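Local coordinates for protein endoglucanase E (Clostridium thermocellum, PDB 2WAO) that probably deacetylates plant cell-wall polysaccharides through its family 2 carbohydrate esterase domain, which also binds cellulose chains, within a modular endo-1,4-beta-glucanase, at residues S146-N151 with Y305-H310; G137-S142 with N151-M156; T95-G100 with I173-I178; D130-A135 with M156-I161. All blocks are in the same frame, centred on the assembly; numbering follows the deposited sequence. Where two conformers were deposited one is given.

Contact 1: S146-N151 with Y305-H310; sequences SFTPKN and YGEDWH. With BGC (beta-D-glucopyranose), chain B; BGC (beta-D-glucopyranose), chain C; BGC (beta-D-glucopyranose), chain D; BGC (beta-D-glucopyranose), chain E.
The carboxylate of Glu-307 is held by three donors from Thr-148 and Asn-151. Thr-148 N reaches Glu-307 OE1 on its syn side, 32° out of the plane, at 2.9 Å. Thr-148 OG1 donates to the syn lone pair of Glu-307 OE2 at 2.8 Å. Asn-151 ND2 comes to the same OE2 from above the carboxylate plane, also at 2.8 Å, and OE2 lies in the Asn-151 amide plane. Glu-307 OE1 and C6 of the chain E glucose both lie oblique to the Phe-147 ring. Trp-309 CE3 sits over one face of Tyr-305, toward the rim. The His-310 ring has Asp-308 CB and O5 of the chain B glucose at its edge, in plane.

The segment 305-310 precedes helix 313-331 and is consistent with the histidine-bearing block V of SGNH hydrolases. His-310 ND1 donates to the main-chain Glu-307 O at 3.0 Å, while the Glu-307 carboxylate points to the other loop. Lys-150 NZ donates to Thr-148 OG1 at 2.9 Å, which may polarise that hydroxyl toward OE2. Water 2 joins Thr-148 O to Glu-307 OE1. Water 1 joins Phe-147 N to Asp-308 OD2, which also bonds Tyr-136 OH.

Contact 2: G137-S142 with N151-M156; sequences GNEGTS and NENSYM
Asn-151 lies against the turn at Glu-139 and Gly-140, and its main-chain oxygen takes the bond from the turn. Glu-139 N donates to Asn-151 O at 3.0 Å, nearly straight at 165°. The flat amide of Asn-151 packs on the backbone beyond, with CG 3.7 Å from Gly-140 N. Its ND2 is already engaged by Glu-307.

Asn-138 works differently, because its side-chain amide bonds to backbone. Its CG stands between the backbone N and the carbonyl carbon (chi1 76°), which puts CG within 3.7 Å of Asn-153 O. Asn-138 OD1 accepts from Asn-153 N at 2.9 Å. ND2 donates to Asn-153 O at 3.0 Å, from above the carbonyl plane. Met-156 N reaches the same Asn-153 O from the opposite face. A weak bond runs from Asn-138 ND2 to Met-156 O at 3.3 Å. One buried side chain thus ties down both the N-H and the C=O of Asn-153.

The extended Glu-139 chain passes Asn-153, its CG 3.7 Å from Asn-153 CB. Glu-139 OE1 makes a salt bridge with Arg-94. Ile-313 of helix 313-331 packs on Asn-138, Glu-139 and Met-156.

Gly-137 to Gly-140 form a type I beta turn, and Gly-137 enters it with a positive phi of 73°. The whole arrangement is a loop folded back on itself: the long irregular connection between helices 131-134 and 158-165 of the SGNH-hydrolase domain.

Contact 3: T95-G100 with I173-I178; sequences TEASLG and IAWSGI. With BGC (beta-D-glucopyranose), chain E; BGC (beta-D-glucopyranose), chain B; FMT (formic acid), chain F.
Glu-96 and Ser-176 join the beta-rich N-terminal part of the chain to the SGNH-hydrolase domain. Segment 173-178 carries the end of parallel strand 168-174 and then a type II beta turn, Trp-175 to Ile-178. Segment 95-100 is a loop with a 3-10 turn.

The Glu-96 carboxylate grips Ser-176 with both oxygens. Ser-176 N donates to Glu-96 OE1 at 2.9 Å, and Ser-176 OG donates to Glu-96 OE2 at 2.7 Å. Both donors approach on the syn side. Ser-176 OG stands anti to its carbonyl carbon (chi1 -84°), on the same side as its own N, so that the two donors face the two oxygens.

Apolar contact is made by Trp-175. Ser-98 CB lies over one face of its six-membered ring, 4.0 Å from the centroid, a CH-pi contact. Ala-97 CB meets CZ3 of Trp-175 at 3.7 Å. Arg-195 adds a cation-pi contact, and Tyr-202 meets the indole edge-to-face.

Water 5 links Ala-97 N to Ala-174 O. Water 4 donates to Glu-96 OE1 and Ser-176 O.

The turn also faces the ligands. Gly-177 N donates to formate O1 at 3.1 Å, consistent with an oxyanion hole, and Gly-177 CA lies 3.4 Å from O2 of the chain E glucose.

Contact 4: D130-A135 with M156-I161; sequences DSITCA and MSYAAI. With BGC (beta-D-glucopyranose), chain B; FMT (formic acid), chain F.
Thr-133 and Ile-132 pack against the CE2 side of the Tyr-158 ring. The apolar contacts are made by side-chain carbons. Thr-133 CB lies 3.6 Å from Tyr-158 CE2, oblique to the ring. Ile-132 CG2 meets the same CE2 at 4.1 Å. Ala-135 CB touches Ser-157 CB at 3.8 Å. The placing of Thr-133 CG2 beside Tyr-158 OH is doubtful in the model. Met-319 of helix 313-331 packs on both Ile-132 and Tyr-158.

Ile-132 O lies at the ring edge, in plane, 4.0 Å from Tyr-158 CE2. Two short helices meet here in the SGNH fold. Segment 130-135 follows strand 123-129 and starts with the Asp-Ser of the GDSL block, where Ser-131 is probably the nucleophile.

Capping bonds fix both helix starts. Asp-130 OD1 accepts from Ile-132 N at 3.1 Å as N-cap. Ser-157, in the conformer given, caps the second helix: its OG accepts from Ala-160 N at 2.9 Å. Ala-135 ends the first helix in a Schellman motif, with a positive phi of 62°.

At the start of helix 131-134, formate O1 is weakly bonded by Ser-131 N. Ser-131 has two conformers; in the one given, its OG accepts from O6 of the chain B glucose.

Contact 4 lies nearest the centre of the chain, about 6 Å away, and is packed by apolar carbons beside two capped helix starts. Contacts 2 and 3 are also buried. Contact 2 rests on side-chain to backbone and backbone bonds, contact 3 on a carboxylate gripping one serine plus indole packing. Contact 1 is partly buried, about 16 Å out, and centres on a carboxylate held by three donors. Contacts 1, 2 and 4 stay inside the hydrolase domain; contact 3 alone joins it to the N-terminal part. Contacts 1 and 2 share Asn-151, and contacts 2 and 4 share Met-156. Glu-152 OE1 of contact 2 probably bonds Glu-96 N of contact 3. Contacts 1, 3 and 4 meet round the chain B glucose.

Contact 1: S146-N151 with Y305-H310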
# COMPACT_ATOMS: atom_id res chain seq x y z
N SER A 146 -12.68 13.34 -10.82
CA SER A 146 -11.78 13.54 -9.69
C SER A 146 -11.91 12.42 -8.64
O SER A 146 -12.76 11.54 -8.73
CB SER A 146 -12.01 14.90 -9.08
OG SER A 146 -13.35 15.00 -8.73
N PHE A 147 -11.02 12.47 -7.65
CA PHE A 147 -10.93 11.44 -6.64
C PHE A 147 -12.26 11.19 -5.93
O PHE A 147 -12.90 12.13 -5.44
CB PHE A 147 -9.89 11.84 -5.60
CG PHE A 147 -9.70 10.81 -4.51
CD1 PHE A 147 -8.93 9.66 -4.77
CD2 PHE A 147 -10.27 10.98 -3.25
CE1 PHE A 147 -8.71 8.69 -3.74
CE2 PHE A 147 -10.07 10.02 -2.21
CZ PHE A 147 -9.31 8.88 -2.47
N THR A 148 -12.63 9.91 -5.85
CA THR A 148 -13.69 9.47 -4.93
C THR A 148 -13.19 8.27 -4.11
O THR A 148 -12.57 7.35 -4.64
CB THR A 148 -14.99 9.12 -5.67
OG1 THR A 148 -14.83 7.93 -6.43
CG2 THR A 148 -15.42 10.26 -6.65
N PRO A 149 -13.41 8.29 -2.78
CA PRO A 149 -12.98 7.15 -1.93
C PRO A 149 -13.48 5.79 -2.44
O PRO A 149 -12.71 4.81 -2.39
CB PRO A 149 -13.61 7.47 -0.59
CG PRO A 149 -13.56 9.02 -0.57
CD PRO A 149 -14.02 9.37 -1.98
N LYS A 150 -14.72 5.74 -2.95
CA LYS A 150 -15.30 4.49 -3.41
C LYS A 150 -14.48 3.84 -4.52
O LYS A 150 -14.54 2.63 -4.68
CB LYS A 150 -16.75 4.68 -3.91
CG LYS A 150 -16.89 5.44 -5.26
CD LYS A 150 -18.32 5.99 -5.45
CE LYS A 150 -18.57 6.52 -6.85
NZ LYS A 150 -17.64 7.61 -7.12
N ASN A 151 -13.76 4.66 -5.29
CA ASN A 151 -13.01 4.12 -6.45
C ASN A 151 -11.52 3.79 -6.18
O ASN A 151 -10.73 3.48 -7.11
CB ASN A 151 -13.17 5.10 -7.62
CG ASN A 151 -14.49 4.87 -8.39
OD1 ASN A 151 -15.11 3.80 -8.28
ND2 ASN A 151 -14.90 5.86 -9.15
N TYR A 305 -7.58 4.46 -18.23
CA TYR A 305 -7.14 5.35 -17.14
C TYR A 305 -8.18 5.36 -16.05
O TYR A 305 -9.38 5.21 -16.33
CB TYR A 305 -7.07 6.82 -17.59
CG TYR A 305 -6.05 7.14 -18.62
CD1 TYR A 305 -4.69 7.25 -18.28
CD2 TYR A 305 -6.45 7.36 -19.94
CE1 TYR A 305 -3.73 7.59 -19.30
CE2 TYR A 305 -5.54 7.67 -20.93
CZ TYR A 305 -4.20 7.78 -20.61
OH TYR A 305 -3.32 8.09 -21.64
N GLY A 306 -7.74 5.61 -14.82
CA GLY A 306 -8.66 5.82 -13.71
C GLY A 306 -8.80 7.31 -13.43
O GLY A 306 -8.40 8.15 -14.24
N GLU A 307 -9.31 7.63 -12.23
CA GLU A 307 -9.60 9.01 -11.87
C GLU A 307 -8.35 9.85 -11.96
O GLU A 307 -7.26 9.36 -11.61
CB GLU A 307 -10.20 9.07 -10.44
CG GLU A 307 -11.60 8.44 -10.39
CD GLU A 307 -12.18 8.39 -8.96
OE1 GLU A 307 -11.38 8.51 -8.01
OE2 GLU A 307 -13.42 8.22 -8.81
N ASP A 308 -8.49 11.07 -12.47
CA ASP A 308 -7.36 11.99 -12.57
C ASP A 308 -6.13 11.41 -13.29
O ASP A 308 -5.00 11.77 -12.95
CB ASP A 308 -6.99 12.56 -11.18
CG ASP A 308 -8.04 13.55 -10.66
OD1 ASP A 308 -8.62 14.27 -11.52
OD2 ASP A 308 -8.30 13.58 -9.43
N TRP A 309 -6.36 10.57 -14.31
CA TRP A 309 -5.29 9.89 -15.08
C TRP A 309 -4.47 8.88 -14.28
O TRP A 309 -3.40 8.44 -14.76
CB TRP A 309 -4.29 10.91 -15.65
CG TRP A 309 -4.87 11.95 -16.56
CD1 TRP A 309 -5.65 13.01 -16.21
CD2 TRP A 309 -4.67 12.05 -17.98
NE1 TRP A 309 -5.97 13.75 -17.33
CE2 TRP A 309 -5.37 13.18 -18.42
CE3 TRP A 309 -3.98 11.26 -18.91
CZ2 TRP A 309 -5.41 13.56 -19.76
CZ3 TRP A 309 -4.00 11.65 -20.25
CH2 TRP A 309 -4.71 12.79 -20.66
N HIS A 310 -4.90 8.52 -13.06
CA HIS A 310 -4.14 7.51 -12.33
C HIS A 310 -4.32 6.12 -12.98
O HIS A 310 -5.25 5.91 -13.83
CB HIS A 310 -4.52 7.51 -10.85
CG HIS A 310 -4.05 8.75 -10.14
ND1 HIS A 310 -4.60 9.99 -10.38
CD2 HIS A 310 -3.02 8.96 -9.28
CE1 HIS A 310 -3.98 10.90 -9.65
NE2 HIS A 310 -3.03 10.30 -8.96
C2 BGC B . -5.21 15.54 -8.98
C3 BGC B . -5.04 16.03 -7.55
C4 BGC B . -4.30 14.97 -6.72
C5 BGC B . -2.97 14.63 -7.42
C6 BGC B . -2.07 13.63 -6.66
C1 BGC B . -3.86 15.14 -9.55
O2 BGC B . -5.86 16.55 -9.75
O3 BGC B . -6.32 16.29 -6.97
O4 BGC B . -4.04 15.66 -5.60
O5 BGC B . -3.26 14.15 -8.74
O6 BGC B . -2.77 12.42 -6.50
C2 BGC C . -0.95 13.98 -12.91
C3 BGC C . -1.91 13.77 -11.74
C4 BGC C . -2.99 14.84 -11.74
C5 BGC C . -3.70 14.91 -13.10
C6 BGC C . -4.58 16.16 -13.09
C1 BGC C . -1.75 14.07 -14.23
O2 BGC C . -0.01 12.91 -12.99
O3 BGC C . -1.18 13.80 -10.53
O4 BGC C . -3.99 14.61 -10.87
O5 BGC C . -2.78 15.04 -14.19
O6 BGC C . -5.13 16.17 -14.37
C2 BGC D . 0.84 10.72 -22.30
C3 BGC D . -0.24 11.26 -21.37
C4 BGC D . 0.01 12.73 -21.03
C5 BGC D . 0.31 13.54 -22.28
C6 BGC D . 0.65 14.98 -21.93
C1 BGC D . 1.08 11.67 -23.46
O1 BGC D . 2.15 11.19 -24.25
O2 BGC D . 0.44 9.46 -22.79
O3 BGC D . -0.27 10.50 -20.18
O4 BGC D . -0.75 13.16 -20.55
O5 BGC D . 1.40 12.95 -22.97
O6 BGC D . 1.37 15.56 -22.99
C2 BGC E . -3.70 15.73 -3.20
C3 BGC E . -4.16 15.07 -1.89
C4 BGC E . -5.67 14.81 -1.90
C5 BGC E . -6.00 13.95 -3.11
C6 BGC E . -7.48 13.52 -3.14
C1 BGC E . -4.28 14.96 -4.38
O2 BGC E . -2.29 15.80 -3.29
O3 BGC E . -3.73 15.82 -0.78
O4 BGC E . -6.03 14.07 -0.75
O5 BGC E . -5.67 14.77 -4.22
O6 BGC E . -8.27 14.55 -3.67
O HOH W 1 -9.40 15.01 -6.96
O HOH W 2 -10.42 6.86 -6.01

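Contact 2: G137-S142 with N151-M156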
# COMPACT_ATOMS: atom_id res chain seq x y z
N GLY A 137 -8.10 6.05 -7.53
CA GLY A 137 -8.91 6.12 -8.76
C GLY A 137 -8.94 4.87 -9.61
O GLY A 137 -9.47 4.91 -10.75
N ASN A 138 -8.38 3.75 -9.12
CA ASN A 138 -8.17 2.58 -10.00
C ASN A 138 -9.47 1.89 -10.45
O ASN A 138 -9.47 1.15 -11.47
CB ASN A 138 -7.08 1.61 -9.48
CG ASN A 138 -7.56 0.75 -8.33
OD1 ASN A 138 -8.53 1.10 -7.66
ND2 ASN A 138 -6.87 -0.39 -8.08
N GLU A 139 -10.59 2.16 -9.77
CA GLU A 139 -11.89 1.61 -10.23
C GLU A 139 -12.74 2.65 -10.97
O GLU A 139 -13.88 2.37 -11.43
CB GLU A 139 -12.64 0.93 -9.08
CG GLU A 139 -11.84 -0.25 -8.53
CD GLU A 139 -12.63 -1.16 -7.62
OE1 GLU A 139 -13.55 -0.68 -6.93
OE2 GLU A 139 -12.32 -2.37 -7.63
N GLY A 140 -12.20 3.87 -11.12
CA GLY A 140 -12.77 4.77 -12.12
C GLY A 140 -12.26 4.43 -13.52
O GLY A 140 -11.19 3.80 -13.69
N THR A 141 -13.03 4.78 -14.54
CA THR A 141 -12.57 4.48 -15.90
C THR A 141 -12.53 5.76 -16.71
O THR A 141 -12.28 5.74 -17.90
CB THR A 141 -13.44 3.40 -16.61
OG1 THR A 141 -14.83 3.80 -16.64
CG2 THR A 141 -13.34 2.07 -15.88
N SER A 142 -12.75 6.88 -16.04
CA SER A 142 -12.68 8.16 -16.72
C SER A 142 -11.60 9.07 -16.13
O SER A 142 -11.64 9.41 -14.93
CB SER A 142 -14.04 8.87 -16.67
OG SER A 142 -13.87 10.17 -17.21
N ASN A 151 -13.76 4.66 -5.29
CA ASN A 151 -13.01 4.12 -6.45
C ASN A 151 -11.52 3.79 -6.18
O ASN A 151 -10.73 3.48 -7.11
CB ASN A 151 -13.17 5.10 -7.62
CG ASN A 151 -14.49 4.87 -8.39
OD1 ASN A 151 -15.11 3.80 -8.28
ND2 ASN A 151 -14.90 5.86 -9.15
N GLU A 152 -11.11 3.88 -4.92
CA GLU A 152 -9.71 3.62 -4.59
C GLU A 152 -9.62 2.21 -4.03
O GLU A 152 -9.92 1.98 -2.87
CB GLU A 152 -9.23 4.64 -3.53
CG GLU A 152 -7.78 4.42 -3.02
CD GLU A 152 -7.33 5.59 -2.13
OE1 GLU A 152 -7.91 5.75 -1.01
OE2 GLU A 152 -6.41 6.35 -2.57
N ASN A 153 -9.21 1.27 -4.86
CA ASN A 153 -9.13 -0.11 -4.43
C ASN A 153 -7.68 -0.63 -4.32
O ASN A 153 -7.14 -1.25 -5.27
CB ASN A 153 -9.97 -0.99 -5.37
CG ASN A 153 -9.95 -2.44 -4.98
OD1 ASN A 153 -10.43 -3.32 -5.72
ND2 ASN A 153 -9.47 -2.72 -3.78
N SER A 154 -7.10 -0.44 -3.12
CA SER A 154 -5.73 -0.93 -2.89
C SER A 154 -5.57 -2.46 -3.00
O SER A 154 -4.45 -2.93 -3.15
CB SER A 154 -5.14 -0.45 -1.57
OG SER A 154 -5.94 -0.94 -0.53
N TYR A 155 -6.67 -3.20 -2.90
CA TYR A 155 -6.59 -4.67 -3.08
C TYR A 155 -6.12 -4.99 -4.51
O TYR A 155 -5.50 -6.03 -4.73
CB TYR A 155 -7.95 -5.35 -2.84
CG TYR A 155 -7.89 -6.88 -2.75
CD1 TYR A 155 -7.37 -7.50 -1.60
CD2 TYR A 155 -8.33 -7.69 -3.81
CE1 TYR A 155 -7.33 -8.88 -1.49
CE2 TYR A 155 -8.28 -9.08 -3.73
CZ TYR A 155 -7.80 -9.66 -2.55
OH TYR A 155 -7.75 -11.01 -2.45
N MET A 156 -6.43 -4.09 -5.46
CA MET A 156 -6.03 -4.28 -6.87
C MET A 156 -4.91 -3.28 -7.28
O MET A 156 -4.77 -2.89 -8.46
CB MET A 156 -7.23 -4.26 -7.81
CG MET A 156 -8.19 -5.47 -7.62
SD MET A 156 -7.34 -7.06 -7.85
CE MET A 156 -7.09 -7.04 -9.61
O HOH W 3 -15.57 1.32 -7.44

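Contact 3: T95-G100 with I173-I178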
# COMPACT_ATOMS: atom_id res chain seq x y z
N THR A 95 -9.04 1.99 1.28
CA THR A 95 -8.75 3.42 1.21
C THR A 95 -7.51 3.82 2.01
O THR A 95 -7.08 3.14 2.95
CB THR A 95 -9.97 4.21 1.72
OG1 THR A 95 -10.52 3.51 2.84
CG2 THR A 95 -11.05 4.33 0.62
N GLU A 96 -6.93 4.95 1.65
CA GLU A 96 -5.64 5.36 2.20
C GLU A 96 -5.73 6.05 3.57
O GLU A 96 -6.83 6.37 4.09
CB GLU A 96 -4.92 6.24 1.21
CG GLU A 96 -5.71 7.55 0.90
CD GLU A 96 -5.01 8.38 -0.14
OE1 GLU A 96 -4.01 9.06 0.21
OE2 GLU A 96 -5.45 8.31 -1.33
N ALA A 97 -4.55 6.29 4.13
CA ALA A 97 -4.42 6.80 5.50
C ALA A 97 -5.06 8.18 5.62
O ALA A 97 -5.69 8.51 6.67
CB ALA A 97 -2.93 6.83 5.88
N SER A 98 -4.95 8.98 4.56
CA SER A 98 -5.52 10.34 4.63
C SER A 98 -7.06 10.34 4.82
O SER A 98 -7.63 11.36 5.22
CB SER A 98 -5.13 11.19 3.42
OG SER A 98 -5.76 10.70 2.25
N LEU A 99 -7.74 9.23 4.54
CA LEU A 99 -9.19 9.18 4.73
C LEU A 99 -9.61 8.76 6.17
O LEU A 99 -10.80 8.65 6.47
CB LEU A 99 -9.86 8.27 3.71
CG LEU A 99 -9.82 8.84 2.30
CD1 LEU A 99 -10.04 7.75 1.26
CD2 LEU A 99 -10.85 10.02 2.13
N GLY A 100 -8.64 8.51 7.03
CA GLY A 100 -8.94 8.43 8.45
C GLY A 100 -8.48 7.14 9.07
O GLY A 100 -8.35 6.13 8.39
N ILE A 173 3.00 1.81 2.65
CA ILE A 173 3.24 3.08 3.31
C ILE A 173 3.17 4.16 2.24
O ILE A 173 4.19 4.56 1.66
CB ILE A 173 4.56 3.06 4.14
CG1 ILE A 173 4.59 1.83 5.07
CG2 ILE A 173 4.66 4.37 4.91
CD1 ILE A 173 3.29 1.66 5.94
N ALA A 174 1.94 4.62 1.97
CA ALA A 174 1.71 5.44 0.77
C ALA A 174 0.69 6.52 1.09
O ALA A 174 -0.23 6.31 1.87
CB ALA A 174 1.26 4.57 -0.36
N TRP A 175 0.85 7.66 0.45
CA TRP A 175 0.01 8.83 0.74
C TRP A 175 -0.17 9.57 -0.57
O TRP A 175 0.83 9.96 -1.20
CB TRP A 175 0.75 9.72 1.75
CG TRP A 175 -0.13 10.81 2.34
CD1 TRP A 175 -0.48 11.98 1.73
CD2 TRP A 175 -0.70 10.82 3.65
NE1 TRP A 175 -1.27 12.73 2.60
CE2 TRP A 175 -1.41 12.04 3.78
CE3 TRP A 175 -0.71 9.89 4.73
CZ2 TRP A 175 -2.14 12.38 4.96
CZ3 TRP A 175 -1.42 10.23 5.90
CH2 TRP A 175 -2.11 11.47 6.01
N SER A 176 -1.42 9.74 -1.00
CA SER A 176 -1.71 10.37 -2.30
C SER A 176 -1.14 11.79 -2.37
O SER A 176 -1.27 12.56 -1.41
CB SER A 176 -3.20 10.37 -2.59
OG SER A 176 -3.57 9.12 -3.15
N GLY A 177 -0.45 12.09 -3.47
CA GLY A 177 0.14 13.42 -3.71
C GLY A 177 1.48 13.70 -3.05
O GLY A 177 2.02 14.78 -3.23
N ILE A 178 2.02 12.75 -2.26
CA ILE A 178 3.24 13.01 -1.50
C ILE A 178 4.49 12.86 -2.40
O ILE A 178 4.47 12.08 -3.37
CB ILE A 178 3.33 12.02 -0.29
CG1 ILE A 178 4.08 12.70 0.87
CG2 ILE A 178 3.93 10.62 -0.69
CD1 ILE A 178 3.96 11.92 2.20
C2 BGC E . -3.70 15.73 -3.20
C3 BGC E . -4.16 15.07 -1.89
C4 BGC E . -5.67 14.81 -1.90
C5 BGC E . -6.00 13.95 -3.11
C6 BGC E . -7.48 13.52 -3.14
C1 BGC E . -4.28 14.96 -4.38
O2 BGC E . -2.29 15.80 -3.29
O3 BGC E . -3.73 15.82 -0.78
O4 BGC E . -6.03 14.07 -0.75
O5 BGC E . -5.67 14.77 -4.22
O6 BGC E . -8.27 14.55 -3.67
C2 BGC B . -5.21 15.54 -8.98
C3 BGC B . -5.04 16.03 -7.55
C4 BGC B . -4.30 14.97 -6.72
C5 BGC B . -2.97 14.63 -7.42
C6 BGC B . -2.07 13.63 -6.66
C1 BGC B . -3.86 15.14 -9.55
O2 BGC B . -5.86 16.55 -9.75
O3 BGC B . -6.32 16.29 -6.97
O4 BGC B . -4.04 15.66 -5.60
O5 BGC B . -3.26 14.15 -8.74
O6 BGC B . -2.77 12.42 -6.50
C FMT F . 1.37 10.57 -6.82
O1 FMT F . 0.44 11.22 -6.31
O2 FMT F . 1.32 9.87 -7.84
O HOH W 4 -3.78 12.05 0.40
O HOH W 5 -2.25 4.88 2.76

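Contact 4: D130-A135 with M156-I161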
# COMPACT_ATOMS: atom_id res chain seq x y z
N ASP A 130 3.13 6.81 -3.31
CA ASP A 130 2.24 7.98 -3.39
C ASP A 130 0.88 7.49 -3.90
O ASP A 130 0.44 6.37 -3.54
CB ASP A 130 2.90 9.08 -4.26
CG ASP A 130 3.32 8.54 -5.70
OD1 ASP A 130 2.72 7.53 -6.22
OD2 ASP A 130 4.22 9.16 -6.32
N SER A 131 0.22 8.26 -4.77
CA SER A 131 -1.14 7.92 -5.21
C SER A 131 -1.18 6.62 -5.97
O SER A 131 -2.16 5.92 -5.91
CB SER A 131 -1.70 9.01 -6.12
OG SER A 131 -1.65 10.28 -5.47
N ILE A 132 -0.10 6.32 -6.71
CA ILE A 132 -0.03 5.14 -7.55
C ILE A 132 -0.08 3.91 -6.62
O ILE A 132 -0.83 2.97 -6.88
CB ILE A 132 1.26 5.14 -8.41
CG1 ILE A 132 1.25 6.36 -9.38
CG2 ILE A 132 1.29 3.82 -9.29
CD1 ILE A 132 2.63 6.71 -9.93
N THR A 133 0.66 3.94 -5.51
CA THR A 133 0.62 2.76 -4.61
C THR A 133 -0.59 2.67 -3.72
O THR A 133 -1.04 1.57 -3.39
CB THR A 133 2.04 2.30 -4.04
OG1 THR A 133 2.06 1.88 -2.66
CG2 THR A 133 3.14 3.02 -4.53
N CYS A 134 -1.20 3.81 -3.46
CA CYS A 134 -2.57 3.88 -2.88
C CYS A 134 -3.67 3.31 -3.81
O CYS A 134 -4.78 3.03 -3.35
CB CYS A 134 -2.90 5.36 -2.54
SG CYS A 134 -1.96 5.98 -1.13
N ALA A 135 -3.36 3.19 -5.11
CA ALA A 135 -4.34 2.81 -6.15
C ALA A 135 -5.48 3.86 -6.24
O ALA A 135 -6.62 3.48 -6.53
CB ALA A 135 -4.94 1.42 -5.90
N MET A 156 -6.43 -4.09 -5.46
CA MET A 156 -6.03 -4.28 -6.87
C MET A 156 -4.91 -3.28 -7.28
O MET A 156 -4.77 -2.89 -8.46
CB MET A 156 -7.23 -4.26 -7.81
CG MET A 156 -8.19 -5.47 -7.62
SD MET A 156 -7.34 -7.06 -7.85
CE MET A 156 -7.09 -7.04 -9.61
N SER A 157 -4.13 -2.82 -6.28
CA SER A 157 -2.91 -2.06 -6.57
C SER A 157 -1.84 -3.02 -7.07
O SER A 157 -1.86 -4.24 -6.77
CB SER A 157 -2.39 -1.36 -5.32
OG SER A 157 -1.81 -2.29 -4.43
N TYR A 158 -0.90 -2.50 -7.86
CA TYR A 158 0.23 -3.35 -8.32
C TYR A 158 0.92 -3.96 -7.10
O TYR A 158 1.46 -5.08 -7.20
CB TYR A 158 1.24 -2.56 -9.14
CG TYR A 158 2.06 -1.60 -8.33
CD1 TYR A 158 3.36 -1.96 -7.90
CD2 TYR A 158 1.55 -0.35 -7.93
CE1 TYR A 158 4.11 -1.12 -7.12
CE2 TYR A 158 2.31 0.52 -7.14
CZ TYR A 158 3.58 0.13 -6.75
OH TYR A 158 4.36 0.91 -5.96
N ALA A 159 0.97 -3.22 -5.99
CA ALA A 159 1.64 -3.68 -4.79
C ALA A 159 0.94 -4.91 -4.18
O ALA A 159 1.58 -5.93 -3.85
CB ALA A 159 1.71 -2.55 -3.79
N ALA A 160 -0.40 -4.85 -4.05
CA ALA A 160 -1.13 -5.98 -3.45
C ALA A 160 -1.10 -7.20 -4.36
O ALA A 160 -0.99 -8.35 -3.90
CB ALA A 160 -2.58 -5.59 -3.19
N ILE A 161 -1.17 -6.94 -5.66
CA ILE A 161 -1.22 -8.04 -6.61
C ILE A 161 0.17 -8.76 -6.61
O ILE A 161 0.27 -10.03 -6.60
CB ILE A 161 -1.53 -7.50 -8.02
CG1 ILE A 161 -2.96 -6.92 -8.11
CG2 ILE A 161 -1.31 -8.64 -9.07
CD1 ILE A 161 -3.14 -6.04 -9.39
C2 BGC B . -5.21 15.54 -8.98
C3 BGC B . -5.04 16.03 -7.55
C4 BGC B . -4.30 14.97 -6.72
C5 BGC B . -2.97 14.63 -7.42
C6 BGC B . -2.07 13.63 -6.66
C1 BGC B . -3.86 15.14 -9.55
O2 BGC B . -5.86 16.55 -9.75
O3 BGC B . -6.32 16.29 -6.97
O4 BGC B . -4.04 15.66 -5.60
O5 BGC B . -3.26 14.15 -8.74
O6 BGC B . -2.77 12.42 -6.50
C FMT F . 1.37 10.57 -6.82
O1 FMT F . 0.44 11.22 -6.31
O2 FMT F . 1.32 9.87 -7.84